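Local coordinates for endonuclease V (PDB 3GOC), which probably nicks double-stranded DNA at the second phosphodiester bond 3' to a deoxyinosine, a magnesium-dependent step in the repair of deaminated bases, at residues V55-A60 with T75-V80; E151-P156 with G171-T176; K143-F148 with G179-F184; E23-V28 with R122-A127; A8-T13 with E79-Y84. One frame throughout, in Å; residues are numbered along the deposited sequence.

Contact 1: residues V55-A60 with T75-V80; sequences VVVAAA and TAVGEV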
# COMPACT_ATOMS: atom_id res chain seq x y z
N VAL A 55 3.05 5.09 -35.74
CA VAL A 55 4.09 4.97 -34.72
C VAL A 55 3.50 5.00 -33.31
O VAL A 55 2.45 5.61 -33.08
CB VAL A 55 5.12 6.12 -34.88
CG1 VAL A 55 6.19 6.00 -33.80
CG2 VAL A 55 5.75 6.05 -36.26
N VAL A 56 4.17 4.32 -32.39
CA VAL A 56 3.75 4.29 -31.00
C VAL A 56 4.98 4.57 -30.15
O VAL A 56 6.08 4.14 -30.47
CB VAL A 56 3.11 2.91 -30.63
CG1 VAL A 56 4.08 1.77 -30.92
CG2 VAL A 56 2.68 2.91 -29.16
N VAL A 57 4.78 5.35 -29.08
CA VAL A 57 5.88 5.70 -28.19
C VAL A 57 5.59 5.16 -26.80
O VAL A 57 4.52 5.40 -26.25
CB VAL A 57 6.07 7.23 -28.12
CG1 VAL A 57 7.09 7.57 -27.04
CG2 VAL A 57 6.56 7.75 -29.47
N ALA A 58 6.56 4.43 -26.25
CA ALA A 58 6.41 3.86 -24.93
C ALA A 58 7.33 4.54 -23.94
O ALA A 58 8.41 5.01 -24.30
CB ALA A 58 6.71 2.38 -24.96
N ALA A 59 6.88 4.62 -22.69
CA ALA A 59 7.68 5.21 -21.64
C ALA A 59 7.68 4.28 -20.43
O ALA A 59 6.69 3.61 -20.15
CB ALA A 59 7.13 6.58 -21.24
N ALA A 60 8.81 4.24 -19.74
CA ALA A 60 8.94 3.45 -18.53
C ALA A 60 9.54 4.40 -17.51
O ALA A 60 10.58 5.01 -17.76
CB ALA A 60 9.86 2.26 -18.76
N THR A 75 12.36 6.03 -22.84
CA THR A 75 11.29 5.96 -23.83
C THR A 75 11.82 5.26 -25.07
O THR A 75 13.03 5.10 -25.25
CB THR A 75 10.77 7.36 -24.23
OG1 THR A 75 11.84 8.13 -24.78
CG2 THR A 75 10.18 8.08 -23.04
N ALA A 76 10.90 4.84 -25.92
CA ALA A 76 11.26 4.18 -27.17
C ALA A 76 10.19 4.51 -28.20
O ALA A 76 9.02 4.68 -27.85
CB ALA A 76 11.35 2.67 -26.97
N VAL A 77 10.60 4.61 -29.45
CA VAL A 77 9.68 4.90 -30.55
C VAL A 77 9.62 3.65 -31.41
O VAL A 77 10.66 3.08 -31.74
CB VAL A 77 10.20 6.07 -31.40
CG1 VAL A 77 9.27 6.30 -32.58
CG2 VAL A 77 10.29 7.34 -30.55
N GLY A 78 8.42 3.21 -31.76
CA GLY A 78 8.32 2.01 -32.57
C GLY A 78 7.24 2.04 -33.64
O GLY A 78 6.36 2.89 -33.63
N GLU A 79 7.34 1.11 -34.58
CA GLU A 79 6.35 0.97 -35.63
C GLU A 79 5.20 0.18 -35.02
O GLU A 79 5.43 -0.83 -34.36
CB GLU A 79 6.93 0.18 -36.81
CG GLU A 79 8.00 0.91 -37.61
CD GLU A 79 8.64 0.01 -38.64
OE1 GLU A 79 7.93 -0.84 -39.22
OE2 GLU A 79 9.86 0.16 -38.90
N VAL A 80 3.97 0.64 -35.21
CA VAL A 80 2.82 -0.08 -34.68
C VAL A 80 2.91 -1.47 -35.31
O VAL A 80 2.94 -1.62 -36.53
CB VAL A 80 1.51 0.62 -35.04
CG1 VAL A 80 0.32 -0.24 -34.64
CG2 VAL A 80 1.45 1.96 -34.31

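Contact 2: residues E151-P156 with G171-T176; sequences EDPGAP and GRALRT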
# COMPACT_ATOMS: atom_id res chain seq x y z
N GLU A 151 -19.78 -4.44 -8.01
CA GLU A 151 -20.66 -3.82 -7.03
C GLU A 151 -19.83 -2.65 -6.50
O GLU A 151 -18.61 -2.76 -6.41
CB GLU A 151 -20.95 -4.78 -5.87
CG GLU A 151 -21.70 -6.04 -6.26
CD GLU A 151 -23.17 -5.79 -6.55
OE1 GLU A 151 -23.89 -6.77 -6.84
OE2 GLU A 151 -23.60 -4.62 -6.48
N ASP A 152 -20.48 -1.54 -6.17
CA ASP A 152 -19.74 -0.39 -5.64
C ASP A 152 -18.99 -0.80 -4.38
O ASP A 152 -19.58 -1.32 -3.44
CB ASP A 152 -20.69 0.76 -5.29
CG ASP A 152 -21.30 1.40 -6.51
OD1 ASP A 152 -20.54 1.81 -7.41
OD2 ASP A 152 -22.55 1.52 -6.57
N PRO A 153 -17.67 -0.58 -4.35
CA PRO A 153 -16.90 -0.94 -3.15
C PRO A 153 -17.23 0.05 -2.04
O PRO A 153 -17.90 1.05 -2.28
CB PRO A 153 -15.45 -0.82 -3.63
CG PRO A 153 -15.52 0.28 -4.64
CD PRO A 153 -16.78 -0.06 -5.41
N GLY A 154 -16.77 -0.23 -0.82
CA GLY A 154 -17.02 0.68 0.28
C GLY A 154 -16.54 2.07 -0.09
O GLY A 154 -15.66 2.23 -0.95
N ALA A 155 -17.10 3.08 0.55
CA ALA A 155 -16.72 4.46 0.28
C ALA A 155 -15.31 4.85 0.72
O ALA A 155 -14.63 5.62 0.05
CB ALA A 155 -17.75 5.41 0.90
N PRO A 156 -14.85 4.33 1.87
CA PRO A 156 -13.50 4.70 2.32
C PRO A 156 -12.37 4.19 1.43
O PRO A 156 -12.48 3.12 0.82
CB PRO A 156 -13.41 4.10 3.72
CG PRO A 156 -14.86 4.06 4.17
CD PRO A 156 -15.56 3.58 2.92
N GLY A 171 -10.39 -9.36 -11.25
CA GLY A 171 -9.69 -8.25 -10.63
C GLY A 171 -10.55 -7.63 -9.54
O GLY A 171 -11.50 -8.25 -9.05
N ARG A 172 -10.23 -6.39 -9.17
CA ARG A 172 -11.01 -5.71 -8.14
C ARG A 172 -11.18 -4.23 -8.42
O ARG A 172 -10.28 -3.59 -8.95
CB ARG A 172 -10.35 -5.86 -6.77
CG ARG A 172 -10.40 -7.24 -6.18
CD ARG A 172 -9.59 -7.31 -4.90
NE ARG A 172 -9.48 -8.67 -4.41
CZ ARG A 172 -8.61 -9.06 -3.48
NH1 ARG A 172 -8.58 -10.33 -3.10
NH2 ARG A 172 -7.77 -8.18 -2.95
N ALA A 173 -12.34 -3.70 -8.06
CA ALA A 173 -12.57 -2.27 -8.18
C ALA A 173 -11.99 -1.82 -6.83
O ALA A 173 -12.37 -2.34 -5.78
CB ALA A 173 -14.06 -1.97 -8.25
N LEU A 174 -11.05 -0.89 -6.87
CA LEU A 174 -10.39 -0.43 -5.66
C LEU A 174 -10.55 1.06 -5.42
O LEU A 174 -10.27 1.87 -6.31
CB LEU A 174 -8.89 -0.75 -5.74
CG LEU A 174 -8.02 -0.33 -4.56
CD1 LEU A 174 -8.37 -1.17 -3.34
CD2 LEU A 174 -6.54 -0.51 -4.93
N ARG A 175 -11.01 1.42 -4.23
CA ARG A 175 -11.20 2.82 -3.87
C ARG A 175 -9.84 3.38 -3.48
O ARG A 175 -9.33 3.08 -2.39
CB ARG A 175 -12.17 2.92 -2.67
CG ARG A 175 -12.60 4.35 -2.35
CD ARG A 175 -13.70 4.82 -3.30
NE ARG A 175 -14.95 4.09 -3.10
CZ ARG A 175 -16.06 4.26 -3.82
NH1 ARG A 175 -16.07 5.15 -4.81
NH2 ARG A 175 -17.15 3.55 -3.57
N THR A 176 -9.22 4.16 -4.36
CA THR A 176 -7.92 4.75 -4.07
C THR A 176 -8.06 6.10 -3.39
O THR A 176 -7.15 6.56 -2.70
CB THR A 176 -7.06 4.89 -5.36
OG1 THR A 176 -7.84 5.52 -6.38
CG2 THR A 176 -6.60 3.51 -5.84

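Contact 3: residues K143-F148 with G179-F184; sequences KNPFTF and GVKPVF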
# COMPACT_ATOMS: atom_id res chain seq x y z
N LYS A 143 -8.37 2.91 -15.56
CA LYS A 143 -9.26 4.01 -15.20
C LYS A 143 -10.74 3.70 -15.38
O LYS A 143 -11.58 4.33 -14.74
CB LYS A 143 -8.93 5.26 -16.04
CG LYS A 143 -7.48 5.70 -15.99
CD LYS A 143 -7.21 6.73 -17.07
CE LYS A 143 -5.73 7.04 -17.21
NZ LYS A 143 -5.20 7.73 -16.01
N ASN A 144 -11.06 2.75 -16.25
CA ASN A 144 -12.46 2.38 -16.48
C ASN A 144 -12.57 0.86 -16.39
O ASN A 144 -11.58 0.15 -16.55
CB ASN A 144 -12.95 2.90 -17.84
CG ASN A 144 -12.33 2.19 -19.01
OD1 ASN A 144 -12.50 0.98 -19.20
ND2 ASN A 144 -11.61 2.94 -19.83
N PRO A 145 -13.79 0.34 -16.15
CA PRO A 145 -14.03 -1.10 -16.03
C PRO A 145 -14.19 -1.90 -17.31
O PRO A 145 -14.47 -3.09 -17.26
CB PRO A 145 -15.29 -1.15 -15.18
CG PRO A 145 -16.07 0.00 -15.74
CD PRO A 145 -15.02 1.10 -15.86
N PHE A 146 -13.99 -1.26 -18.46
CA PHE A 146 -14.15 -1.95 -19.73
C PHE A 146 -15.57 -2.51 -19.75
O PHE A 146 -16.52 -1.79 -19.44
CB PHE A 146 -13.13 -3.09 -19.86
CG PHE A 146 -13.06 -3.69 -21.24
CD1 PHE A 146 -12.96 -5.06 -21.41
CD2 PHE A 146 -13.09 -2.87 -22.37
CE1 PHE A 146 -12.89 -5.63 -22.69
CE2 PHE A 146 -13.02 -3.42 -23.65
CZ PHE A 146 -12.92 -4.80 -23.81
N THR A 147 -15.71 -3.79 -20.07
CA THR A 147 -17.03 -4.41 -20.11
C THR A 147 -17.30 -5.27 -18.87
O THR A 147 -18.27 -6.02 -18.82
CB THR A 147 -17.17 -5.28 -21.38
OG1 THR A 147 -18.51 -5.78 -21.47
CG2 THR A 147 -16.19 -6.44 -21.32
N PHE A 148 -16.44 -5.15 -17.87
CA PHE A 148 -16.59 -5.93 -16.64
C PHE A 148 -17.59 -5.28 -15.68
O PHE A 148 -17.86 -4.08 -15.77
CB PHE A 148 -15.23 -6.09 -15.96
CG PHE A 148 -14.16 -6.63 -16.87
CD1 PHE A 148 -13.03 -5.87 -17.17
CD2 PHE A 148 -14.31 -7.89 -17.46
CE1 PHE A 148 -12.06 -6.36 -18.04
CE2 PHE A 148 -13.35 -8.39 -18.33
CZ PHE A 148 -12.22 -7.62 -18.63
N GLY A 179 -14.51 8.46 -1.29
CA GLY A 179 -15.69 8.98 -1.98
C GLY A 179 -15.52 9.26 -3.46
O GLY A 179 -16.44 9.78 -4.10
N VAL A 180 -14.36 8.91 -4.01
CA VAL A 180 -14.05 9.12 -5.42
C VAL A 180 -14.18 7.80 -6.20
O VAL A 180 -13.98 6.73 -5.65
CB VAL A 180 -12.60 9.65 -5.58
CG1 VAL A 180 -12.26 9.83 -7.05
CG2 VAL A 180 -12.45 10.97 -4.84
N LYS A 181 -14.53 7.90 -7.48
CA LYS A 181 -14.67 6.75 -8.37
C LYS A 181 -13.46 5.81 -8.23
O LYS A 181 -12.32 6.26 -8.24
CB LYS A 181 -14.79 7.25 -9.81
CG LYS A 181 -14.38 6.26 -10.89
CD LYS A 181 -15.35 5.11 -11.00
CE LYS A 181 -14.95 4.16 -12.12
NZ LYS A 181 -14.91 4.84 -13.45
N PRO A 182 -13.68 4.49 -8.11
CA PRO A 182 -12.53 3.59 -7.97
C PRO A 182 -11.77 3.33 -9.26
O PRO A 182 -12.19 3.75 -10.35
CB PRO A 182 -13.17 2.31 -7.43
CG PRO A 182 -14.52 2.31 -8.08
CD PRO A 182 -14.95 3.76 -7.95
N VAL A 183 -10.63 2.65 -9.13
CA VAL A 183 -9.84 2.27 -10.30
C VAL A 183 -10.00 0.76 -10.36
O VAL A 183 -10.56 0.16 -9.45
CB VAL A 183 -8.34 2.66 -10.17
CG1 VAL A 183 -8.22 4.18 -10.21
CG2 VAL A 183 -7.73 2.10 -8.90
N PHE A 184 -9.51 0.15 -11.43
CA PHE A 184 -9.69 -1.28 -11.62
C PHE A 184 -8.38 -2.01 -11.72
O PHE A 184 -7.63 -1.89 -12.69
CB PHE A 184 -10.60 -1.47 -12.83
CG PHE A 184 -11.87 -0.69 -12.71
CD1 PHE A 184 -11.94 0.64 -13.16
CD2 PHE A 184 -12.95 -1.21 -12.01
CE1 PHE A 184 -13.06 1.42 -12.90
CE2 PHE A 184 -14.08 -0.44 -11.75
CZ PHE A 184 -14.14 0.88 -12.19

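Contact 4: residues E23-V28 with R122-A127; sequences ELRGRV and RRFGLA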
# COMPACT_ATOMS: atom_id res chain seq x y z
N GLU A 23 -1.11 -19.72 -25.98
CA GLU A 23 0.12 -20.44 -25.69
C GLU A 23 0.92 -19.80 -24.56
O GLU A 23 1.42 -20.50 -23.68
CB GLU A 23 0.97 -20.54 -26.96
CG GLU A 23 0.29 -21.35 -28.07
CD GLU A 23 0.89 -21.11 -29.44
OE1 GLU A 23 0.41 -21.73 -30.42
OE2 GLU A 23 1.84 -20.30 -29.55
N LEU A 24 1.03 -18.47 -24.58
CA LEU A 24 1.78 -17.76 -23.56
C LEU A 24 1.06 -17.65 -22.22
O LEU A 24 1.70 -17.47 -21.18
CB LEU A 24 2.15 -16.35 -24.05
CG LEU A 24 3.18 -16.25 -25.18
CD1 LEU A 24 3.42 -14.79 -25.52
CD2 LEU A 24 4.48 -16.93 -24.76
N ARG A 25 -0.26 -17.76 -22.23
CA ARG A 25 -1.05 -17.66 -21.00
C ARG A 25 -0.65 -18.76 -20.03
O ARG A 25 -0.77 -18.60 -18.81
CB ARG A 25 -2.54 -17.77 -21.31
CG ARG A 25 -3.43 -17.34 -20.15
CD ARG A 25 -4.76 -18.07 -20.17
NE ARG A 25 -5.34 -18.13 -21.51
CZ ARG A 25 -6.51 -18.70 -21.80
NH1 ARG A 25 -6.96 -18.71 -23.04
NH2 ARG A 25 -7.22 -19.26 -20.83
N GLY A 26 -0.17 -19.87 -20.57
CA GLY A 26 0.24 -20.99 -19.73
C GLY A 26 1.48 -20.71 -18.91
O GLY A 26 1.84 -21.49 -18.03
N ARG A 27 2.15 -19.59 -19.18
CA ARG A 27 3.34 -19.23 -18.44
C ARG A 27 3.02 -18.28 -17.29
O ARG A 27 3.88 -18.00 -16.45
CB ARG A 27 4.38 -18.60 -19.37
CG ARG A 27 4.90 -19.56 -20.44
CD ARG A 27 6.42 -19.55 -20.52
NE ARG A 27 6.93 -18.38 -21.23
CZ ARG A 27 6.85 -18.21 -22.54
NH1 ARG A 27 7.35 -17.12 -23.11
NH2 ARG A 27 6.27 -19.14 -23.29
N VAL A 28 1.79 -17.80 -17.24
CA VAL A 28 1.37 -16.88 -16.19
C VAL A 28 1.37 -17.53 -14.81
O VAL A 28 0.88 -18.65 -14.65
CB VAL A 28 -0.04 -16.31 -16.48
CG1 VAL A 28 -0.50 -15.43 -15.32
CG2 VAL A 28 -0.02 -15.49 -17.77
N ARG A 122 -9.45 -13.03 -23.06
CA ARG A 122 -8.73 -14.30 -23.09
C ARG A 122 -7.81 -14.42 -21.88
O ARG A 122 -6.87 -15.21 -21.87
CB ARG A 122 -7.92 -14.44 -24.38
CG ARG A 122 -8.68 -15.11 -25.51
CD ARG A 122 -7.79 -15.34 -26.72
NE ARG A 122 -7.93 -16.69 -27.26
CZ ARG A 122 -9.03 -17.17 -27.83
NH1 ARG A 122 -10.11 -16.41 -27.93
NH2 ARG A 122 -9.05 -18.41 -28.29
N ARG A 123 -8.10 -13.62 -20.85
CA ARG A 123 -7.32 -13.62 -19.62
C ARG A 123 -5.84 -13.40 -19.91
O ARG A 123 -4.98 -13.94 -19.22
CB ARG A 123 -7.52 -14.95 -18.88
CG ARG A 123 -8.98 -15.30 -18.61
CD ARG A 123 -9.60 -14.37 -17.56
NE ARG A 123 -10.97 -14.77 -17.23
CZ ARG A 123 -12.04 -14.44 -17.95
NH1 ARG A 123 -11.92 -13.71 -19.05
NH2 ARG A 123 -13.24 -14.87 -17.58
N PHE A 124 -5.54 -12.60 -20.92
CA PHE A 124 -4.15 -12.35 -21.27
C PHE A 124 -3.97 -10.95 -21.84
O PHE A 124 -3.57 -10.78 -23.00
CB PHE A 124 -3.66 -13.40 -22.26
CG PHE A 124 -2.16 -13.49 -22.37
CD1 PHE A 124 -1.51 -13.13 -23.54
CD2 PHE A 124 -1.41 -13.98 -21.30
CE1 PHE A 124 -0.12 -13.23 -23.64
CE2 PHE A 124 -0.02 -14.09 -21.39
CZ PHE A 124 0.62 -13.72 -22.56
N GLY A 125 -4.26 -9.94 -21.02
CA GLY A 125 -4.11 -8.56 -21.44
C GLY A 125 -2.67 -8.10 -21.35
O GLY A 125 -1.78 -8.88 -20.99
N LEU A 126 -2.44 -6.83 -21.66
CA LEU A 126 -1.11 -6.23 -21.67
C LEU A 126 -0.21 -6.59 -20.49
O LEU A 126 0.93 -7.01 -20.67
CB LEU A 126 -1.24 -4.71 -21.75
CG LEU A 126 0.06 -3.90 -21.69
CD1 LEU A 126 0.89 -4.19 -22.94
CD2 LEU A 126 -0.27 -2.42 -21.59
N ALA A 127 -0.72 -6.42 -19.27
CA ALA A 127 0.08 -6.71 -18.10
C ALA A 127 0.54 -8.16 -18.02
O ALA A 127 1.69 -8.44 -17.65
CB ALA A 127 -0.68 -6.32 -16.83

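Contact 5: residues A8-T13 with E79-Y84; sequences AGWPAT and EVSFPY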
# COMPACT_ATOMS: atom_id res chain seq x y z
N ALA A 8 10.70 -9.91 -36.10
CA ALA A 8 10.72 -10.92 -37.15
C ALA A 8 9.75 -12.04 -36.77
O ALA A 8 9.88 -12.64 -35.70
CB ALA A 8 12.12 -11.49 -37.32
N GLY A 9 8.77 -12.31 -37.63
CA GLY A 9 7.81 -13.36 -37.35
C GLY A 9 6.62 -12.98 -36.48
O GLY A 9 5.80 -13.84 -36.12
N TRP A 10 6.51 -11.70 -36.14
CA TRP A 10 5.40 -11.22 -35.31
C TRP A 10 4.07 -11.59 -35.96
O TRP A 10 3.97 -11.61 -37.19
CB TRP A 10 5.50 -9.70 -35.16
CG TRP A 10 4.74 -9.13 -34.01
CD1 TRP A 10 3.64 -8.33 -34.07
CD2 TRP A 10 5.05 -9.28 -32.62
NE1 TRP A 10 3.25 -7.96 -32.80
CE2 TRP A 10 4.10 -8.53 -31.89
CE3 TRP A 10 6.04 -9.98 -31.92
CZ2 TRP A 10 4.12 -8.45 -30.50
CZ3 TRP A 10 6.06 -9.90 -30.53
CH2 TRP A 10 5.10 -9.14 -29.83
N PRO A 11 3.04 -11.90 -35.16
CA PRO A 11 1.73 -12.26 -35.71
C PRO A 11 1.24 -11.24 -36.74
O PRO A 11 1.35 -10.03 -36.54
CB PRO A 11 0.84 -12.28 -34.48
CG PRO A 11 1.75 -12.77 -33.42
CD PRO A 11 3.03 -11.99 -33.69
N ALA A 12 0.68 -11.75 -37.84
CA ALA A 12 0.16 -10.89 -38.89
C ALA A 12 -1.34 -11.10 -39.09
O ALA A 12 -1.97 -10.38 -39.86
CB ALA A 12 0.91 -11.14 -40.19
N THR A 13 -1.91 -12.09 -38.41
CA THR A 13 -3.34 -12.38 -38.51
C THR A 13 -3.93 -12.53 -37.11
O THR A 13 -3.21 -12.79 -36.15
CB THR A 13 -3.61 -13.69 -39.28
OG1 THR A 13 -3.24 -14.81 -38.48
CG2 THR A 13 -2.82 -13.72 -40.58
N GLU A 79 7.34 1.11 -34.58
CA GLU A 79 6.35 0.97 -35.63
C GLU A 79 5.20 0.18 -35.02
O GLU A 79 5.43 -0.83 -34.36
CB GLU A 79 6.93 0.18 -36.81
CG GLU A 79 8.00 0.91 -37.61
CD GLU A 79 8.64 0.01 -38.64
OE1 GLU A 79 7.93 -0.84 -39.22
OE2 GLU A 79 9.86 0.16 -38.90
N VAL A 80 3.97 0.64 -35.21
CA VAL A 80 2.82 -0.08 -34.68
C VAL A 80 2.91 -1.47 -35.31
O VAL A 80 2.94 -1.62 -36.53
CB VAL A 80 1.51 0.62 -35.04
CG1 VAL A 80 0.32 -0.24 -34.64
CG2 VAL A 80 1.45 1.96 -34.31
N SER A 81 2.96 -2.49 -34.46
CA SER A 81 3.15 -3.86 -34.92
C SER A 81 1.95 -4.77 -35.17
O SER A 81 2.12 -5.97 -35.39
CB SER A 81 4.11 -4.57 -33.97
OG SER A 81 3.73 -4.35 -32.62
N PHE A 82 0.74 -4.22 -35.15
CA PHE A 82 -0.44 -5.02 -35.41
C PHE A 82 -1.61 -4.08 -35.70
O PHE A 82 -1.65 -2.96 -35.20
CB PHE A 82 -0.78 -5.87 -34.17
CG PHE A 82 -1.61 -7.09 -34.49
CD1 PHE A 82 -1.03 -8.19 -35.12
CD2 PHE A 82 -2.96 -7.13 -34.16
CE1 PHE A 82 -1.79 -9.31 -35.43
CE2 PHE A 82 -3.73 -8.25 -34.47
CZ PHE A 82 -3.15 -9.34 -35.11
N PRO A 83 -2.56 -4.53 -36.53
CA PRO A 83 -3.72 -3.68 -36.83
C PRO A 83 -4.56 -3.51 -35.56
O PRO A 83 -4.37 -4.23 -34.58
CB PRO A 83 -4.45 -4.46 -37.92
CG PRO A 83 -4.07 -5.88 -37.64
CD PRO A 83 -2.60 -5.77 -37.31
N TYR A 84 -5.51 -2.58 -35.59
CA TYR A 84 -6.35 -2.36 -34.43
C TYR A 84 -7.44 -3.41 -34.35
O TYR A 84 -8.34 -3.45 -35.20
CB TYR A 84 -6.97 -0.96 -34.48
CG TYR A 84 -7.76 -0.61 -33.24
CD1 TYR A 84 -9.09 -1.02 -33.08
CD2 TYR A 84 -7.17 0.11 -32.20
CE1 TYR A 84 -9.80 -0.71 -31.93
CE2 TYR A 84 -7.87 0.42 -31.05
CZ TYR A 84 -9.18 0.00 -30.91
OH TYR A 84 -9.87 0.30 -29.76
O HOH W 1 2.09 -7.65 -37.54

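Contact 1: residues V55-A60 with T75-V80
Val55, Val57 and Val77 share one rotamer, CG1 anti to the backbone N (chi1 177° for Val77) and CG2 anti to the carbonyl carbon, and this brings their methyls together on the sheet face that carries Val57 and Val77. Val57 and Val77 form a non-hydrogen-bonded pair and run alongside each other in the same sense, with Val57 CG2 3.9 Å from Val77 CG2. Val55 crosses Val77 obliquely; its CG1 is only 3.3 Å from Val77 CG1, closer than methyl groups normally sit. Val56 turns the other way: its CG1 takes the crowded position between N and carbonyl carbon (chi1 57°) and rests 3.7 Å from Gly78 O.

The backbones pair as a beta hairpin. Val56 and Gly78 exchange bonds, Val56 N to Gly78 O at 2.9 Å and Gly78 N to Val56 O at 2.8 Å; Ala58 and Ala76 do the same. Past the strand end, Val80 reaches back, CG2 4.1 Å from Val56 CB. Helix 211-228 packs against Val57, Ala59 and Thr75, and helix 94-102 against Val56, Ala58 and Ala76, so small or beta-branched apolar residues suit both faces. Ala59 also bonds through its backbone to Asp46, a magnesium ligand. The amide pairs satisfy backbone N-H and C=O groups between the strands, while the side chains add apolar packing that needs no polar partner.

Contact 2: residues E151-P156 with G171-T176
Arg175 leaves the end of strand 168-174 with CG anti to its backbone N (chi1 -171°), then bends at chi2 and chi3 so that the chain curls along the backbone of the loop 151-156. Its CB faces Pro156 O at 3.5 Å. The next carbon, CG, is 3.4 Å from Ala155 O, and CD passes beside that same oxygen. NE donates to Gly154 O at 2.9 Å, a fairly straight bond (161°) that meets a lone pair in the carbonyl plane. At the tip NH2 donates to Pro153 O, also at 2.9 Å, but from above that carbonyl's plane, and makes a longer bond of 3.3 Å to Gly154 O. Gly154 O is therefore gripped side-on by two nitrogens, while NH1 turns to Val180 O.

Pro153 O and Gly154 O lie near the guanidinium plane, whereas the Pro153 ring covers one face, its CG 3.8 Å from Arg175 NH2. The proline ring also sets CD 4.4 Å from Ala173 CB, so a rigid apolar residue here serves both neighbours. An alanine in place of Arg175 would probably loosen the loop, since it removes the arginine's hydrogen bonds to Pro153 O, Gly154 O and Val180 O together with the flat group under Pro153. Beyond the loop, Gly9 of the second subunit packs on Ala155 and Pro156. The arginine bonds main-chain carbonyls of the loop between strands 149-150 and 160-165 and so ties that loop to the end of strand 168-174, in the antiparallel flank of the RNase H-like sheet.

Contact 3: residues K143-F148 with G179-F184
Lys143 starts its side chain away from the partner segment, ending near Asp114 of the magnesium site, and makes contact through its carbonyl: Lys143 O lies at the edge of the Phe184 ring, 3.7 Å from CE1, and accepts a hydrogen bond from Arg208. Lys181 NZ comes near the same oxygen without bonding to it. At Asn144 the backbone carries the contact, its C atom 3.3 Å from Phe184 CD1, while its carbonyl accepts from Tyr116 OH. The Asn144 side chain folds forward instead, and OD1 takes the N-H of Phe146 on a lone pair at 2.8 Å, an Asx turn.

Pro145 then lies over the aromatic face. Its CB stands 3.8 Å from the centroid of the Phe184 ring and 14° off the normal, a CH-pi contact, and Pro145 CD is 3.6 Å from Phe184 CE1; Tyr150 meets that ring edge-to-face. Pro145 also opens a type II' beta turn that leads from strand 138-142 toward strand 149-150. Phe146 holds its positive phi (57°), a position glycine takes more easily. Thr147 completes the bend, and Phe148 N closes it on Pro145 O at 2.9 Å before its ring packs on Leu163 and Val170.

Contact 4: residues E23-V28 with R122-A127
The end of helix 14-24 meets the loop that leads into helix 126-134, with Gly125 as N-cap of the latter, and Phe124 is the residue inserted between them. Its CG is anti to the backbone N (chi1 -162°), which aims the ring at the turn formed by 23-28. Leu24 CB touches the tip, 3.4 Å from Phe124 CZ. Arg25 N lies over one face, 3.8 Å from Phe124 CE2, and Arg25 CA is 3.7 Å from Phe124 CD2. Val28 comes in at the edge, its CG2 3.9 Å from Phe124 CE2. A large flat residue suits this place because it meets three neighbours from different directions at once.

The polar half lies beyond the ring. Arg25 extends with CG anti to N, then bends at chi3 (-44°), so that its guanidinium turns one face to Arg122 O, which stands 3.2 Å above the plane. The separation of 3.3 Å from Arg25 NE to Arg122 O is short, yet the angle is too poor for a hydrogen bond. Arg25 NH1 instead forms a salt bridge with Asp22 OD1, which also pairs with Arg122 NE. An alanine in place of Arg25 would probably weaken this junction between helix 14-24 and the loop before helix 126-134, since it removes one of the two salt bridges of Asp22 and the guanidinium that faces Arg122 O. With Arg25 NH1 and Arg122 NE only 4.8 Å apart, the shared carboxylate is likely to offset their repulsion and to remain ionised itself.

Contact 5: residues A8-T13 with E79-Y84
Packing is close where the rings of Trp10 and Phe82 present their edges to backbone carbonyls. Trp10, with CG anti to its N (chi1 -161°), brings CD1 to 3.1 Å from Ser81 O at the rim of the indole. NE1 is near that oxygen too, but its hydrogen bond goes to Phe91 O, which also holds Ser81 OG. Phe82 likewise has CG anti to its backbone N, and from the facing side it meets two carbonyls edge-on: CD1 is 3.3 Å from Pro11 O and CZ is 3.6 Å from Thr13 O. Aromatic C-H edges, weakly positive, suit such oxygens.

No direct hydrogen bond joins the segments; a water at the indole edge links them, donating to Pro11 O and to Ser81 O at 2.7 Å each. The loose side is that of Ala12 and Thr13, which are exposed and start their side chains away. Tyr84, predicted to interact with target DNA, is exposed and lies beyond the contact. Thr13 caps helix 14-24 with OG1 bonded to Glu16 N, and Pro11 and Phe82 both rest on Ala17 of that helix. Trp10 and Ser81, the latter just past the end of strand 70-79, lean instead on Pro95 of helix 94-102.

In the fold
From the N terminus, residues 8-13 open contact 5 and, at the end of helix 14-24, residues 23-28 open contact 4. Contact 1 then closes the hairpin of strands 55-64 and 70-79. Residues 79-84, overlapping contact 1 at Glu79 and Val80, close contact 5. Contact 4 closes later, at 122-127, so it crosses contact 5 and encloses contact 1; contacts 4 and 5 tie the two ends of the N-terminal helix to the rest of the fold. Farther on, contact 3 spans 143-184 and holds contact 2 nested inside. These two touch across strands 168-174 and 183-189, on the side of the chain's centre opposite contact 1, whose strands belong to the same sheet.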